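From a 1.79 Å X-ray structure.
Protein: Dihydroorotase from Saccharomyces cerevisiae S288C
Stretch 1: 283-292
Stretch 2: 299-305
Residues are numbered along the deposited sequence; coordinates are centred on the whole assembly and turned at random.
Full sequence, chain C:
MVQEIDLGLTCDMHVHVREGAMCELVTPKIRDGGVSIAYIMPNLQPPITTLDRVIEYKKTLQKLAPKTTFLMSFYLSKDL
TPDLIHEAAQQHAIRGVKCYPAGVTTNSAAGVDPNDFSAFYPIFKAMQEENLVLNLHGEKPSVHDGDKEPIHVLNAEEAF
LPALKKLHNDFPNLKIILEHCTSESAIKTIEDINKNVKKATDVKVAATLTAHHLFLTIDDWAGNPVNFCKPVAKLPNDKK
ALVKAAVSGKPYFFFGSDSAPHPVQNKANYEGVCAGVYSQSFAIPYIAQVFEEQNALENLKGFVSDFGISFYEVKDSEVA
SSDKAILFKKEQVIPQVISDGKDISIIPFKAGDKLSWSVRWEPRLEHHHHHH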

# COMPACT_ATOMS: atom_id res chain seq x y z
N ALA C 283 12.36 10.24 18.44
CA ALA C 283 11.28 9.42 18.98
C ALA C 283 10.35 10.22 19.88
O ALA C 283 9.14 10.31 19.63
N ILE C 284 10.88 10.82 20.95
CA ILE C 284 9.99 11.49 21.89
C ILE C 284 9.38 12.75 21.27
O ILE C 284 8.17 12.98 21.44
N PRO C 285 10.15 13.60 20.56
CA PRO C 285 9.51 14.72 19.85
C PRO C 285 8.35 14.33 18.93
O PRO C 285 7.37 15.08 18.87
N TYR C 286 8.41 13.18 18.23
CA TYR C 286 7.27 12.74 17.43
C TYR C 286 6.04 12.56 18.31
O TYR C 286 4.93 13.01 17.97
N ILE C 287 6.20 11.85 19.42
CA ILE C 287 5.06 11.57 20.29
C ILE C 287 4.52 12.86 20.89
O ILE C 287 3.30 13.04 21.04
N ALA C 288 5.42 13.77 21.27
CA ALA C 288 5.00 15.04 21.83
C ALA C 288 4.14 15.82 20.85
O ALA C 288 3.18 16.49 21.24
N GLN C 289 4.45 15.71 19.56
CA GLN C 289 3.62 16.36 18.54
C GLN C 289 2.18 15.90 18.65
O GLN C 289 1.24 16.72 18.60
N VAL C 290 1.97 14.60 18.82
CA VAL C 290 0.62 14.04 18.88
C VAL C 290 -0.09 14.50 20.15
O VAL C 290 -1.25 14.91 20.12
N PHE C 291 0.60 14.42 21.29
CA PHE C 291 -0.05 14.77 22.55
C PHE C 291 -0.37 16.26 22.62
O PHE C 291 -1.39 16.65 23.19
N GLU C 292 0.46 17.10 22.01
CA GLU C 292 0.15 18.52 21.92
C GLU C 292 -1.09 18.76 21.07
O GLU C 292 -2.03 19.44 21.49
N ASN C 299 -0.76 13.71 29.83
CA ASN C 299 -0.71 12.25 29.79
C ASN C 299 0.55 11.71 29.12
O ASN C 299 0.71 10.49 29.01
N LEU C 300 1.46 12.60 28.70
CA LEU C 300 2.63 12.16 27.96
C LEU C 300 3.56 11.33 28.82
O LEU C 300 4.05 10.28 28.38
N LYS C 301 3.82 11.78 30.06
CA LYS C 301 4.77 11.07 30.90
C LYS C 301 4.33 9.63 31.15
O LYS C 301 5.16 8.72 31.22
N GLY C 302 3.03 9.41 31.30
CA GLY C 302 2.55 8.05 31.48
C GLY C 302 2.83 7.19 30.26
O GLY C 302 3.30 6.06 30.38
N PHE C 303 2.60 7.75 29.07
CA PHE C 303 2.70 6.95 27.84
C PHE C 303 4.14 6.62 27.49
O PHE C 303 4.42 5.52 26.99
N VAL C 304 5.09 7.53 27.75
CA VAL C 304 6.48 7.33 27.37
C VAL C 304 7.39 7.03 28.55
O VAL C 304 8.61 6.95 28.36
N SER C 305 6.86 6.88 29.76
CA SER C 305 7.73 6.51 30.87
C SER C 305 7.05 5.64 31.91
O SER C 305 7.46 4.50 32.12

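The two helices run at 145° between their N-to-C directions, with axes 11.0 Å apart at closest approach, a spacing filled by apolar side chains; no hydrogen bond crosses between the stretches. Along stretch 1, Ala283 lies out of reach of stretch 2. Ile284 leaves its backbone sideways, but its m,m rotamer (chi1 -60°, chi2 -64°) brings CD1 to 3.9 Å from CB of Val304, itself in rotamer m. Pro285 and Tyr286 lie out of reach. One turn on from Ile284, Ile287 points toward stretch 2, also m,m, and its CG2 meets three residues: CD1 of Leu300 at 3.6 Å, CD2 of Phe303 at 3.8 Å, near the plane of that ring at its edge, and CG1 of Val304 at 3.9 Å. Ala288, directed sideways, makes a looser contact, CB to Leu300 CD2 at 4.3 Å. Gln289 and Val290 take no part. Phe291 (chi1 -81°, m) points toward stretch 2 and has the largest covered area, 88 Å². Leu300, in rotamer t,p, sets CD1 over one face of the Phe291 ring, 3.8 Å from that ring's centroid and 16° off the normal, a CH-pi contact. Phe291 CZ also reaches CB of Phe303 (chi1 178°, t) at 3.5 Å; the two ring planes meet obliquely at 37°. Phe291 CE2 lies 3.6 Å from the backbone O of Asn299, whose ND2 is hydrogen-bonded elsewhere in the structure.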

# COMPACT_ATOMS: atom_id res chain seq x y z
CB ALA C 283 11.88 8.22 19.72
CB ILE C 284 10.71 11.80 23.21
CG1 ILE C 284 11.19 10.49 23.85
CG2 ILE C 284 9.76 12.51 24.16
CD1 ILE C 284 10.05 9.57 24.26
CB PRO C 285 10.67 15.33 19.06
CG PRO C 285 11.88 15.03 19.88
CD PRO C 285 11.62 13.67 20.48
CB TYR C 286 7.56 11.41 16.72
CG TYR C 286 8.60 11.41 15.63
CD1 TYR C 286 8.52 12.29 14.54
CD2 TYR C 286 9.64 10.50 15.65
CE1 TYR C 286 9.47 12.26 13.55
CE2 TYR C 286 10.60 10.46 14.66
CZ TYR C 286 10.50 11.35 13.60
OH TYR C 286 11.45 11.31 12.63
CB ILE C 287 5.48 10.56 21.37
CG1 ILE C 287 5.96 9.25 20.72
CG2 ILE C 287 4.32 10.30 22.31
CD1 ILE C 287 4.87 8.54 19.93
CB ALA C 288 6.22 15.85 22.24
CB GLN C 289 4.18 16.06 17.15
CG GLN C 289 3.69 17.02 16.06
CD GLN C 289 4.04 18.45 16.38
OE1 GLN C 289 5.19 18.76 16.73
NE2 GLN C 289 3.06 19.35 16.25
CB VAL C 290 0.68 12.51 18.79
CG1 VAL C 290 -0.73 11.92 18.94
CG2 VAL C 290 1.34 12.11 17.49
CB PHE C 291 0.83 14.34 23.72
CG PHE C 291 0.71 12.87 24.06
CD1 PHE C 291 1.22 11.90 23.21
CD2 PHE C 291 0.09 12.47 25.24
CE1 PHE C 291 1.12 10.55 23.53
CE2 PHE C 291 -0.02 11.12 25.56
CZ PHE C 291 0.50 10.16 24.70
CB GLU C 292 1.34 19.28 21.36
CG GLU C 292 1.00 20.71 20.97
CD GLU C 292 2.16 21.66 21.14
OE1 GLU C 292 3.19 21.46 20.47
OE2 GLU C 292 2.03 22.60 21.96
CB ASN C 299 -1.96 11.70 29.08
CG ASN C 299 -3.18 11.65 30.00
OD1 ASN C 299 -3.06 11.92 31.20
ND2 ASN C 299 -4.34 11.32 29.45
CB LEU C 300 3.37 13.36 27.38
CG LEU C 300 4.61 13.02 26.56
CD1 LEU C 300 4.20 12.22 25.31
CD2 LEU C 300 5.40 14.26 26.16
CB LYS C 301 4.97 11.81 32.22
CG LYS C 301 5.88 11.07 33.20
CD LYS C 301 6.67 12.02 34.08
CE LYS C 301 7.74 11.27 34.87
NZ LYS C 301 7.10 10.26 35.75
CB PHE C 303 2.02 7.70 26.69
CG PHE C 303 2.12 6.98 25.36
CD1 PHE C 303 1.36 5.84 25.13
CD2 PHE C 303 2.96 7.43 24.37
CE1 PHE C 303 1.45 5.16 23.91
CE2 PHE C 303 3.05 6.77 23.15
CZ PHE C 303 2.29 5.63 22.93
CB VAL C 304 7.04 8.53 26.58
CG1 VAL C 304 6.20 8.79 25.32
CG2 VAL C 304 7.10 9.78 27.46
CB SER C 305 8.32 7.75 31.55
OG SER C 305 9.23 7.37 32.57